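Local structure of alanine racemase (Oenococcus oeni PSU-1, 3HUR) at residues A[64-69]-A[82-87]; A[71-76]-A[99-104]; A[88-93]-A[104-109]. The protein belongs to the alanine racemase family, whose chains join an N-terminal TIM-barrel domain to a second, largely beta-stranded C-terminal domain. All coordinates share one frame; numbering follows the deposited sequence.

Contact 1: A[64-69]-A[82-87]; sequences LIVSNL and LPIWVL. With SO4 (sulfate ion), chain D.
L64, I65 and V66 run alongside I84, W85 and V86 as neighbouring parallel strands of the TIM barrel, the short axes 4.7 Å apart and 21° from exactly parallel. Segment 64-69 supplies alternate residues to the backbone pairing: L64 N gives its hydrogen to P83 O and L64 O receives W85 N, after which V66 N reaches W85 O at 3.0 Å with an N-H...O angle of 166°. The last bond, from L87 N to V66 O, is bent and weak.

Packing is tight on the face that carries I65 and W85. These side chains lie side by side and point the same way; with CD1 anti to CA (chi2 178°), I65 brings this methyl to 3.8 Å from W85 CE3. The other branch of I65, CG2, sits 3.5 Å from L87 CG, while L87 CD2 rests over one face of the indole toward its rim. On the face of L64, V66, I84 and V86, CG2 of V66 and CG2 of V86 meet at 4.0 Å, and helix 69-77 covers this side. V86 CG1 presses instead on the backbone where that helix starts, 3.3 Å from L69 N.

The character changes beyond V66, where the strand gives way to a turn. The CB atoms of S67 and N68 point away from segment 82-87, and both residues are partly exposed. N68 occupies the N-cap position but makes no capping bond; its ND2 binds O2 of a sulfate ion at 3.3 Å, and R8 of the second subunit and the backbone N of D42 hold the same ion. Apolar side chains and backbone N-H...O bonds thus join the strands, whereas the polar turn, beside another chain's arginine, is consistent with binding an anion, here a sulfate probably carried over from crystallisation.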
loop_
_atom_site.group_PDB
_atom_site.type_symbol
_atom_site.label_atom_id
_atom_site.label_comp_id
_atom_site.label_asym_id
_atom_site.label_seq_id
_atom_site.Cartn_x
_atom_site.Cartn_y
_atom_site.Cartn_z
ATOM N N LEU A 64 -7.418 35.991 9.001
ATOM C CA LEU A 64 -6.965 34.686 8.575
ATOM C C LEU A 64 -6.426 34.002 9.797
ATOM O O LEU A 64 -5.725 34.629 10.569
ATOM C CB LEU A 64 -5.831 34.823 7.545
ATOM C CG LEU A 64 -6.147 35.668 6.319
ATOM C CD1 LEU A 64 -4.860 35.929 5.507
ATOM C CD2 LEU A 64 -7.211 35.002 5.507
ATOM N N ILE A 65 -6.750 32.721 9.962
ATOM C CA ILE A 65 -6.188 31.905 11.071
ATOM C C ILE A 65 -5.339 30.760 10.470
ATOM O O ILE A 65 -5.759 30.093 9.516
ATOM C CB ILE A 65 -7.322 31.286 11.945
ATOM C CG1 ILE A 65 -8.345 32.359 12.360
ATOM C CG2 ILE A 65 -6.744 30.618 13.153
ATOM C CD1 ILE A 65 -9.608 31.868 13.233
ATOM N N VAL A 66 -4.153 30.562 11.027
ATOM C CA VAL A 66 -3.220 29.553 10.581
ATOM C C VAL A 66 -2.606 28.867 11.811
ATOM O O VAL A 66 -2.846 29.325 12.945
ATOM C CB VAL A 66 -2.106 30.135 9.647
ATOM C CG1 VAL A 66 -2.717 30.845 8.403
ATOM C CG2 VAL A 66 -1.224 31.015 10.385
ATOM N N SER A 67 -1.846 27.776 11.577
ATOM C CA SER A 67 -1.373 26.855 12.654
ATOM C C SER A 67 0.072 27.038 13.091
ATOM O O SER A 67 0.514 26.441 14.040
ATOM C CB SER A 67 -1.509 25.399 12.190
ATOM O OG SER A 67 -2.724 25.216 11.434
ATOM N N ASN A 68 0.825 27.822 12.342
ATOM C CA ASN A 68 2.243 27.969 12.571
ATOM C C ASN A 68 2.638 29.427 12.307
ATOM O O ASN A 68 2.195 30.068 11.359
ATOM C CB ASN A 68 3.034 27.030 11.644
ATOM C CG ASN A 68 2.919 25.543 12.032
ATOM O OD1 ASN A 68 3.585 25.043 12.990
ATOM N ND2 ASN A 68 2.130 24.812 11.248
ATOM N N LEU A 69 3.463 29.949 13.181
ATOM C CA LEU A 69 4.048 31.238 12.980
ATOM C C LEU A 69 4.633 31.372 11.558
ATOM O O LEU A 69 4.339 32.318 10.829
ATOM C CB LEU A 69 5.150 31.410 14.012
ATOM C CG LEU A 69 5.817 32.772 14.027
ATOM C CD1 LEU A 69 4.763 33.843 14.228
ATOM C CD2 LEU A 69 6.923 32.792 15.111
ATOM N N LEU A 82 -4.444 41.634 5.942
ATOM C CA LEU A 82 -5.443 41.316 6.944
ATOM C C LEU A 82 -4.770 40.864 8.197
ATOM O O LEU A 82 -3.617 40.413 8.182
ATOM C CB LEU A 82 -6.362 40.213 6.491
ATOM C CG LEU A 82 -7.222 40.536 5.281
ATOM C CD1 LEU A 82 -7.983 39.313 4.871
ATOM C CD2 LEU A 82 -8.153 41.668 5.576
ATOM N N PRO A 83 -5.457 41.028 9.331
ATOM C CA PRO A 83 -4.843 40.466 10.554
ATOM C C PRO A 83 -4.801 38.927 10.498
ATOM O O PRO A 83 -5.669 38.295 9.917
ATOM C CB PRO A 83 -5.741 40.957 11.689
ATOM C CG PRO A 83 -7.004 41.546 11.003
ATOM C CD PRO A 83 -6.719 41.760 9.559
ATOM N N ILE A 84 -3.786 38.353 11.132
ATOM C CA ILE A 84 -3.533 36.936 11.109
ATOM C C ILE A 84 -3.334 36.468 12.504
ATOM O O ILE A 84 -2.695 37.132 13.309
ATOM C CB ILE A 84 -2.238 36.589 10.326
ATOM C CG1 ILE A 84 -2.447 36.826 8.831
ATOM C CG2 ILE A 84 -1.863 35.139 10.555
ATOM C CD1 ILE A 84 -1.260 37.347 8.118
ATOM N N TRP A 85 -3.847 35.284 12.769
ATOM C CA TRP A 85 -3.891 34.760 14.110
ATOM C C TRP A 85 -3.302 33.380 14.016
ATOM O O TRP A 85 -3.792 32.542 13.281
ATOM C CB TRP A 85 -5.366 34.744 14.535
ATOM C CG TRP A 85 -5.743 34.063 15.800
ATOM C CD1 TRP A 85 -4.921 33.485 16.736
ATOM C CD2 TRP A 85 -7.076 33.938 16.304
ATOM N NE1 TRP A 85 -5.685 32.968 17.762
ATOM C CE2 TRP A 85 -7.007 33.254 17.512
ATOM C CE3 TRP A 85 -8.328 34.317 15.814
ATOM C CZ2 TRP A 85 -8.132 32.944 18.247
ATOM C CZ3 TRP A 85 -9.442 34.005 16.544
ATOM C CH2 TRP A 85 -9.338 33.330 17.750
ATOM N N VAL A 86 -2.230 33.163 14.748
ATOM C CA VAL A 86 -1.539 31.900 14.768
ATOM C C VAL A 86 -1.971 31.115 15.997
ATOM O O VAL A 86 -2.009 31.652 17.088
ATOM C CB VAL A 86 -0.021 32.155 14.743
ATOM C CG1 VAL A 86 0.780 30.812 14.802
ATOM C CG2 VAL A 86 0.301 32.940 13.493
ATOM N N LEU A 87 -2.269 29.828 15.833
ATOM C CA LEU A 87 -3.108 29.150 16.814
ATOM C C LEU A 87 -2.441 28.589 18.060
ATOM O O LEU A 87 -3.114 28.548 19.151
ATOM C CB LEU A 87 -3.984 28.077 16.171
ATOM C CG LEU A 87 -5.275 28.632 15.579
ATOM C CD1 LEU A 87 -6.135 27.492 15.051
ATOM C CD2 LEU A 87 -6.044 29.430 16.618
HETATM S S SO4 D . 0.845 25.422 7.331
HETATM O O1 SO4 D . 1.052 24.025 6.992
HETATM O O2 SO4 D . 0.249 25.648 8.680
HETATM O O3 SO4 D . 2.170 26.018 7.166
HETATM O O4 SO4 D . -0.067 25.953 6.305
#

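Contact 2: A[71-76]-A[99-104]; sequences EALELR and IDHDIV
The carbonyl oxygen of H101 is gripped twice by the guanidinium of R76: NE lies 2.6 Å from H101 O, and NH2 adds a weak, bent bond to the same atom. H101 is the first residue past helix 95-100, in the Schellman motif whose C-prime residue is D102, at positive phi; the chain turns here into strand 103-107 of the TIM barrel. R76 NH2 also reaches D102 O at 3.0 Å. That oxygen is in the guanidinium plane, though the donor sits above the plane of the carbonyl, and H101 O is tilted 22° from the guanidinium. A bend at chi2 (-68°) sets CD of R76 off from a straight chain. D102 OD2 is 3.9 Å from R76 NH2, well out of the guanidinium plane, a long salt bridge of charge alone.

R76 NH1 is taken by the carbonyls of L80 and L82, so one side chain ties helix 69-77 both to the loop that follows it and to the end of helix 95-100. On the far side of the helix, E71 and E74 both form salt bridges with K371 of the second subunit.

Apolar contacts complete the seam. L73 and H101 cross at about a right angle, L73 CD2 standing over one face of the imidazole in a CH-pi contact, 4.0 Å from the ring centroid. Deeper in, I103 CD1 lies 3.5 Å from A72 CB.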
loop_
_atom_site.group_PDB
_atom_site.type_symbol
_atom_site.label_atom_id
_atom_site.label_comp_id
_atom_site.label_asym_id
_atom_site.label_seq_id
_atom_site.Cartn_x
_atom_site.Cartn_y
_atom_site.Cartn_z
ATOM N N GLU A 71 3.963 30.070 8.742
ATOM C CA GLU A 71 2.913 30.410 7.756
ATOM C C GLU A 71 2.408 31.861 7.827
ATOM O O GLU A 71 2.027 32.449 6.804
ATOM C CB GLU A 71 1.719 29.464 7.860
ATOM C CG GLU A 71 0.776 29.483 6.656
ATOM C CD GLU A 71 1.453 28.998 5.345
ATOM O OE1 GLU A 71 2.560 28.381 5.395
ATOM O OE2 GLU A 71 0.893 29.272 4.251
ATOM N N ALA A 72 2.351 32.427 9.037
ATOM C CA ALA A 72 1.952 33.863 9.202
ATOM C C ALA A 72 2.970 34.734 8.492
ATOM O O ALA A 72 2.620 35.497 7.645
ATOM C CB ALA A 72 1.845 34.232 10.643
ATOM N N LEU A 73 4.239 34.513 8.802
ATOM C CA LEU A 73 5.357 35.247 8.196
ATOM C C LEU A 73 5.375 35.158 6.666
ATOM O O LEU A 73 5.522 36.171 6.015
ATOM C CB LEU A 73 6.693 34.795 8.816
ATOM C CG LEU A 73 6.774 35.050 10.348
ATOM C CD1 LEU A 73 8.161 34.860 10.943
ATOM C CD2 LEU A 73 6.293 36.412 10.722
ATOM N N GLU A 74 5.136 33.976 6.107
ATOM C CA GLU A 74 5.045 33.815 4.672
ATOM C C GLU A 74 3.895 34.555 4.066
ATOM O O GLU A 74 3.993 35.090 2.986
ATOM C CB GLU A 74 4.828 32.336 4.297
ATOM C CG GLU A 74 6.030 31.377 4.341
ATOM C CD GLU A 74 5.592 29.911 4.026
ATOM O OE1 GLU A 74 5.409 29.507 2.822
ATOM O OE2 GLU A 74 5.389 29.188 5.007
ATOM N N LEU A 75 2.740 34.463 4.681
ATOM C CA LEU A 75 1.597 35.223 4.229
ATOM C C LEU A 75 1.970 36.732 4.207
ATOM O O LEU A 75 1.635 37.455 3.266
ATOM C CB LEU A 75 0.393 34.929 5.137
ATOM C CG LEU A 75 -0.371 33.584 4.977
ATOM C CD1 LEU A 75 -1.319 33.312 6.167
ATOM C CD2 LEU A 75 -1.203 33.617 3.686
ATOM N N ARG A 76 2.706 37.194 5.216
ATOM C CA ARG A 76 3.070 38.623 5.290
ATOM C C ARG A 76 3.969 38.997 4.134
ATOM O O ARG A 76 3.719 39.975 3.452
ATOM C CB ARG A 76 3.748 38.983 6.622
ATOM C CG ARG A 76 2.811 39.013 7.788
ATOM C CD ARG A 76 1.824 40.174 7.655
ATOM N NE ARG A 76 0.896 40.235 8.795
ATOM C CZ ARG A 76 -0.395 40.456 8.672
ATOM N NH1 ARG A 76 -0.929 40.627 7.484
ATOM N NH2 ARG A 76 -1.180 40.468 9.723
ATOM N N ILE A 99 4.081 41.335 17.365
ATOM C CA ILE A 99 3.668 42.741 17.329
ATOM C C ILE A 99 4.016 43.374 15.992
ATOM O O ILE A 99 3.187 44.006 15.371
ATOM C CB ILE A 99 4.291 43.564 18.498
ATOM C CG1 ILE A 99 3.794 43.046 19.847
ATOM C CG2 ILE A 99 3.935 45.040 18.379
ATOM C CD1 ILE A 99 4.796 43.281 20.979
ATOM N N ASP A 100 5.244 43.183 15.537
ATOM C CA ASP A 100 5.686 43.881 14.326
ATOM C C ASP A 100 4.937 43.462 13.083
ATOM O O ASP A 100 4.818 44.254 12.142
ATOM C CB ASP A 100 7.181 43.673 14.071
ATOM C CG ASP A 100 8.085 44.362 15.130
ATOM O OD1 ASP A 100 7.598 45.270 15.903
ATOM O OD2 ASP A 100 9.293 43.957 15.162
ATOM N N HIS A 101 4.445 42.221 13.076
ATOM C CA HIS A 101 3.760 41.671 11.905
ATOM C C HIS A 101 2.238 41.566 12.071
ATOM O O HIS A 101 1.564 40.930 11.232
ATOM C CB HIS A 101 4.350 40.290 11.575
ATOM C CG HIS A 101 5.796 40.329 11.199
ATOM N ND1 HIS A 101 6.233 40.811 9.980
ATOM C CD2 HIS A 101 6.899 39.909 11.863
ATOM C CE1 HIS A 101 7.549 40.698 9.922
ATOM N NE2 HIS A 101 7.977 40.154 11.052
ATOM N N ASP A 102 1.717 42.167 13.154
ATOM C CA ASP A 102 0.277 42.251 13.425
ATOM C C ASP A 102 -0.355 40.864 13.460
ATOM O O ASP A 102 -1.295 40.560 12.690
ATOM C CB ASP A 102 -0.419 43.080 12.354
ATOM C CG ASP A 102 -1.900 43.285 12.655
ATOM O OD1 ASP A 102 -2.217 43.358 13.880
ATOM O OD2 ASP A 102 -2.747 43.384 11.698
ATOM N N ILE A 103 0.200 40.013 14.315
ATOM C CA ILE A 103 -0.275 38.667 14.462
ATOM C C ILE A 103 -0.965 38.513 15.793
ATOM O O ILE A 103 -0.381 38.829 16.837
ATOM C CB ILE A 103 0.896 37.646 14.407
ATOM C CG1 ILE A 103 1.581 37.711 13.034
ATOM C CG2 ILE A 103 0.403 36.236 14.740
ATOM C CD1 ILE A 103 2.707 36.722 12.884
ATOM N N VAL A 104 -2.200 38.019 15.748
ATOM C CA VAL A 104 -2.940 37.730 16.947
ATOM C C VAL A 104 -2.454 36.430 17.528
ATOM O O VAL A 104 -2.240 35.493 16.802
ATOM C CB VAL A 104 -4.438 37.562 16.643
ATOM C CG1 VAL A 104 -5.204 37.137 17.909
ATOM C CG2 VAL A 104 -5.009 38.822 16.037
#

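Contact 3: A[88-93]-A[104-109]; sequences GAWDYS and VITIPS
A89 and W90, in a loop without regular structure, run past I105 and T106 of strand 103-107 with no direct hydrogen bond, the CA atoms of W90 and I105 standing 6.3 Å apart. The backbone of the loop still makes contact, for A89 O comes to 3.6 Å from I105 CB and also faces CG2 of that residue. A water accepts the N-H of T106 at 3.0 Å; its modelled approach to A89 O is too short to be relied on.

W90 and P108 carry the side-chain packing. In W90, chi1 of 53° puts CG between the backbone N and the carbonyl carbon, and chi2 of 69° turns the indole so that one face meets P108; the two side chains slide past each other in opposite directions. P108 CB stands over the centre of the six-membered ring, 3.7 Å from its centroid and 11° off the normal, a CH-pi contact with the flat face. P108 CG extends the overlap to the five-membered ring, within 3.9 to 4.0 Å of all five of its atoms. The opposite face of the indole has G88 O above it, toward the rim. Between loop and strand, T106 O approaches W90 CB at 3.8 Å, and I105 CD1 reaches the same CB at 4.3 Å.

T106 OG1 takes no part in this, being hydrogen-bonded to the hydroxyl of Y163. W112 of helix 110-114 meets the W90 ring with its own and binds W90 O through NE1, while L3 of the second subunit packs on W90 as well. Strand 84-86, helix 95-100 and strand 103-107 form a beta-alpha-beta unit, and the contact lays the loop after its first strand along its second strand and the proline that follows, within the repeating beta-alpha pattern of the TIM barrel.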
loop_
_atom_site.group_PDB
_atom_site.type_symbol
_atom_site.label_atom_id
_atom_site.label_comp_id
_atom_site.label_asym_id
_atom_site.label_seq_id
_atom_site.Cartn_x
_atom_site.Cartn_y
_atom_site.Cartn_z
ATOM N N GLY A 88 -1.187 28.158 17.953
ATOM C CA GLY A 88 -0.566 27.469 19.086
ATOM C C GLY A 88 0.771 28.061 19.431
ATOM O O GLY A 88 1.656 27.369 19.938
ATOM N N ALA A 89 0.936 29.343 19.162
ATOM C CA ALA A 89 2.197 29.980 19.391
ATOM C C ALA A 89 2.005 31.146 20.393
ATOM O O ALA A 89 1.095 31.956 20.253
ATOM C CB ALA A 89 2.779 30.462 18.068
ATOM N N TRP A 90 2.852 31.187 21.414
ATOM C CA TRP A 90 2.784 32.210 22.422
ATOM C C TRP A 90 4.066 32.335 23.217
ATOM O O TRP A 90 4.026 32.749 24.363
ATOM C CB TRP A 90 1.576 31.956 23.353
ATOM C CG TRP A 90 1.549 30.612 23.923
ATOM C CD1 TRP A 90 2.413 30.109 24.838
ATOM C CD2 TRP A 90 0.617 29.572 23.631
ATOM N NE1 TRP A 90 2.086 28.799 25.122
ATOM C CE2 TRP A 90 0.982 28.454 24.396
ATOM C CE3 TRP A 90 -0.478 29.472 22.783
ATOM C CZ2 TRP A 90 0.286 27.251 24.349
ATOM C CZ3 TRP A 90 -1.172 28.272 22.719
ATOM C CH2 TRP A 90 -0.784 27.173 23.495
ATOM N N ASP A 91 5.208 32.004 22.614
ATOM C CA ASP A 91 6.509 32.146 23.287
ATOM C C ASP A 91 6.789 33.596 23.537
ATOM O O ASP A 91 6.708 34.407 22.633
ATOM C CB ASP A 91 7.663 31.629 22.420
ATOM C CG ASP A 91 7.847 30.135 22.502
ATOM O OD1 ASP A 91 7.465 29.526 23.537
ATOM O OD2 ASP A 91 8.392 29.571 21.514
ATOM N N TYR A 92 7.175 33.915 24.753
ATOM C CA TYR A 92 7.513 35.284 25.112
ATOM C C TYR A 92 8.622 35.837 24.257
ATOM O O TYR A 92 8.725 37.055 24.080
ATOM C CB TYR A 92 7.985 35.341 26.561
ATOM C CG TYR A 92 6.929 35.134 27.632
ATOM C CD1 TYR A 92 5.569 35.246 27.359
ATOM C CD2 TYR A 92 7.314 34.863 28.941
ATOM C CE1 TYR A 92 4.623 35.073 28.377
ATOM C CE2 TYR A 92 6.391 34.698 29.945
ATOM C CZ TYR A 92 5.056 34.818 29.663
ATOM O OH TYR A 92 4.158 34.647 30.676
ATOM N N SER A 93 9.475 34.942 23.769
ATOM C CA SER A 93 10.567 35.306 22.885
ATOM C C SER A 93 10.103 35.727 21.485
ATOM O O SER A 93 10.846 36.401 20.782
ATOM C CB SER A 93 11.576 34.145 22.787
ATOM O OG SER A 93 10.978 32.971 22.266
ATOM N N VAL A 104 -2.200 38.019 15.748
ATOM C CA VAL A 104 -2.940 37.730 16.947
ATOM C C VAL A 104 -2.454 36.430 17.528
ATOM O O VAL A 104 -2.240 35.493 16.802
ATOM C CB VAL A 104 -4.438 37.562 16.643
ATOM C CG1 VAL A 104 -5.204 37.137 17.909
ATOM C CG2 VAL A 104 -5.009 38.822 16.037
ATOM N N ILE A 105 -2.327 36.345 18.844
ATOM C CA ILE A 105 -1.970 35.090 19.509
ATOM C C ILE A 105 -3.012 34.716 20.576
ATOM O O ILE A 105 -3.811 35.550 20.997
ATOM C CB ILE A 105 -0.549 35.118 20.101
ATOM C CG1 ILE A 105 -0.437 36.056 21.308
ATOM C CG2 ILE A 105 0.492 35.518 19.016
ATOM C CD1 ILE A 105 0.934 36.001 21.942
ATOM N N THR A 106 -3.027 33.434 20.945
ATOM C CA THR A 106 -3.942 32.895 21.925
ATOM C C THR A 106 -3.339 33.049 23.327
ATOM O O THR A 106 -2.137 32.902 23.512
ATOM C CB THR A 106 -4.287 31.409 21.652
ATOM O OG1 THR A 106 -5.409 31.310 20.771
ATOM C CG2 THR A 106 -4.655 30.706 22.908
ATOM N N ILE A 107 -4.186 33.393 24.295
ATOM C CA ILE A 107 -3.774 33.407 25.666
ATOM C C ILE A 107 -4.054 32.013 26.190
ATOM O O ILE A 107 -5.202 31.561 26.182
ATOM C CB ILE A 107 -4.547 34.407 26.526
ATOM C CG1 ILE A 107 -4.435 35.816 25.956
ATOM C CG2 ILE A 107 -3.972 34.363 27.927
ATOM C CD1 ILE A 107 -5.099 36.894 26.799
ATOM N N PRO A 108 -3.011 31.327 26.649
ATOM C CA PRO A 108 -3.172 29.932 26.965
ATOM C C PRO A 108 -3.550 29.638 28.401
ATOM O O PRO A 108 -4.087 28.556 28.671
ATOM C CB PRO A 108 -1.773 29.375 26.684
ATOM C CG PRO A 108 -0.898 30.459 27.094
ATOM C CD PRO A 108 -1.593 31.702 26.616
ATOM N N SER A 109 -3.225 30.568 29.311
ATOM C CA SER A 109 -3.352 30.354 30.766
ATOM C C SER A 109 -3.228 31.677 31.529
ATOM O O SER A 109 -2.538 32.579 31.062
ATOM C CB SER A 109 -2.259 29.384 31.264
ATOM O OG SER A 109 -1.082 30.091 31.625
HETATM O O HOH W 1 -1.169 31.515 19.543
#

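Followed from the N terminus, the chain leaves strand 63-66, passes through helix 69-77 and returns in strand 84-86, where contact 1 closes a beta-alpha-beta unit. Contact 2 starts within that excursion, on the helix, and closes only after helix 95-100, so contacts 1 and 2 cross. Contact 3 opens in the loop after strand 84-86 and closes further along strand 103-107; it crosses contact 2, shares V104 with it, and follows contact 1 in series. Pairing of I84 and V86 with V104 makes the two strands neighbours in one parallel sheet. Together the contacts tie three successive barrel strands to the helices and loops between them, and all three reach the second subunit.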